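Local atomic coordinates of leucyl-tRNA synthetase (Giardia intestinalis, PDB entry 3PZ6), a protein that probably attaches leucine to its cognate tRNA using ATP, and is represented here by its isolated CP1 editing domain, the part linked to aminoacyl-tRNA deacylation. Residues A[106-111]-A[116-121]. The protein carries 2 engineered substitutions. Numbering follows the deposited sequence.
Sequences YGAYYI and VIIVSE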
# COMPACT_ATOMS: atom_id res chain seq x y z
N TYR A 106 -13.31 -7.99 -2.34
CA TYR A 106 -13.19 -6.62 -2.81
C TYR A 106 -13.97 -6.48 -4.11
O TYR A 106 -14.42 -7.48 -4.68
CB TYR A 106 -11.71 -6.25 -3.01
CG TYR A 106 -10.89 -6.37 -1.74
CD1 TYR A 106 -10.76 -5.30 -0.87
CD2 TYR A 106 -10.25 -7.57 -1.41
CE1 TYR A 106 -10.02 -5.40 0.30
CE2 TYR A 106 -9.50 -7.69 -0.25
CZ TYR A 106 -9.39 -6.60 0.60
OH TYR A 106 -8.66 -6.71 1.76
N GLY A 107 -14.15 -5.25 -4.57
CA GLY A 107 -14.84 -5.01 -5.82
C GLY A 107 -14.12 -3.97 -6.64
O GLY A 107 -13.45 -3.10 -6.10
N ALA A 108 -14.25 -4.09 -7.96
CA ALA A 108 -13.70 -3.09 -8.88
C ALA A 108 -14.80 -2.10 -9.28
O ALA A 108 -15.88 -2.50 -9.72
CB ALA A 108 -13.11 -3.77 -10.11
N TYR A 109 -14.52 -0.81 -9.10
CA TYR A 109 -15.50 0.24 -9.38
C TYR A 109 -14.88 1.34 -10.24
O TYR A 109 -13.66 1.45 -10.33
CB TYR A 109 -16.00 0.87 -8.08
CG TYR A 109 -16.56 -0.10 -7.06
CD1 TYR A 109 -17.92 -0.38 -7.01
CD2 TYR A 109 -15.72 -0.71 -6.13
CE1 TYR A 109 -18.44 -1.27 -6.07
CE2 TYR A 109 -16.22 -1.59 -5.19
CZ TYR A 109 -17.58 -1.87 -5.16
OH TYR A 109 -18.07 -2.74 -4.22
N TYR A 110 -15.74 2.14 -10.87
CA TYR A 110 -15.34 3.39 -11.50
C TYR A 110 -15.52 4.53 -10.50
O TYR A 110 -16.52 4.59 -9.78
CB TYR A 110 -16.18 3.67 -12.74
CG TYR A 110 -15.83 2.85 -13.97
CD1 TYR A 110 -14.63 3.06 -14.66
CD2 TYR A 110 -16.71 1.90 -14.48
CE1 TYR A 110 -14.32 2.32 -15.80
CE2 TYR A 110 -16.40 1.16 -15.61
CZ TYR A 110 -15.21 1.38 -16.26
OH TYR A 110 -14.90 0.64 -17.38
N ILE A 111 -14.54 5.43 -10.45
CA ILE A 111 -14.66 6.69 -9.71
C ILE A 111 -14.93 7.82 -10.71
O ILE A 111 -15.73 8.71 -10.45
CB ILE A 111 -13.39 6.99 -8.88
CG1 ILE A 111 -13.21 5.97 -7.75
CG2 ILE A 111 -13.39 8.42 -8.32
CD1 ILE A 111 -14.19 6.12 -6.57
N VAL A 116 -10.16 3.17 -12.45
CA VAL A 116 -10.83 2.14 -11.65
C VAL A 116 -10.13 1.92 -10.31
O VAL A 116 -8.91 1.77 -10.26
CB VAL A 116 -10.88 0.78 -12.42
CG1 VAL A 116 -11.25 -0.39 -11.51
CG2 VAL A 116 -11.84 0.87 -13.59
N ILE A 117 -10.90 1.91 -9.22
CA ILE A 117 -10.33 1.57 -7.92
C ILE A 117 -10.86 0.24 -7.40
O ILE A 117 -11.99 -0.15 -7.69
CB ILE A 117 -10.53 2.67 -6.86
CG1 ILE A 117 -12.02 2.96 -6.64
CG2 ILE A 117 -9.78 3.94 -7.24
CD1 ILE A 117 -12.34 3.44 -5.26
N ILE A 118 -10.03 -0.45 -6.63
CA ILE A 118 -10.42 -1.69 -5.99
C ILE A 118 -10.45 -1.45 -4.49
O ILE A 118 -9.44 -1.07 -3.89
CB ILE A 118 -9.48 -2.86 -6.35
CG1 ILE A 118 -9.44 -3.06 -7.86
CG2 ILE A 118 -9.93 -4.14 -5.65
CD1 ILE A 118 -8.28 -3.88 -8.34
N VAL A 119 -11.63 -1.64 -3.90
CA VAL A 119 -11.85 -1.43 -2.47
C VAL A 119 -12.85 -2.44 -1.93
O VAL A 119 -13.42 -3.22 -2.68
CB VAL A 119 -12.37 0.01 -2.15
CG1 VAL A 119 -11.24 1.01 -2.12
CG2 VAL A 119 -13.45 0.43 -3.14
N SER A 120 -13.05 -2.41 -0.61
CA SER A 120 -14.15 -3.11 0.02
C SER A 120 -15.45 -2.42 -0.35
O SER A 120 -15.45 -1.22 -0.67
CB SER A 120 -13.98 -3.12 1.53
OG SER A 120 -14.09 -1.80 2.05
N GLU A 121 -16.55 -3.16 -0.30
CA GLU A 121 -17.89 -2.63 -0.58
C GLU A 121 -18.25 -1.55 0.43
O GLU A 121 -18.85 -0.53 0.08
CB GLU A 121 -18.93 -3.75 -0.56
CG GLU A 121 -20.25 -3.38 -1.22
CD GLU A 121 -21.31 -4.46 -1.07
OE1 GLU A 121 -22.25 -4.25 -0.27
OE2 GLU A 121 -21.19 -5.51 -1.73
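The ring of Y109 crosses the side chain of V119 at about a right angle, with CD2 3.9 Å from CG2 of V119, and lies over G107 of its own strand. Placing CG beside the backbone N (chi1 -54°) sends the ring along the strand, so that its hydroxyl OH ends 3.6 Å from CA of E121. Past the corner of the chain, I111 leans across I117, CG1 to CG1 at 3.4 Å, beside the face that holds Y109 and V119; in helix 121-128, M127 touches both isoleucines and A124 touches Y109 and V119. The other face carries A108 among V116 and I118, while the Y110 ring reaches V116, CE1 to CG2 at 3.6 Å. Y106 turns its ring edge to the V119-S120 peptide, and its OH is hydrogen-bonded to G182 and L101. Two hydrogen-bonded pairs hold the backbones: G107 N meets V119 O at 2.9 Å, and Y109 N meets I117 O at 3.0 Å; the return bonds, V119 N to G107 O and I117 N to Y109 O, complete them. The arrangement is an antiparallel beta hairpin within the mixed sheet of the CP1 editing domain, its second strand leading through the N-cap S120 into the helix that packs on one face.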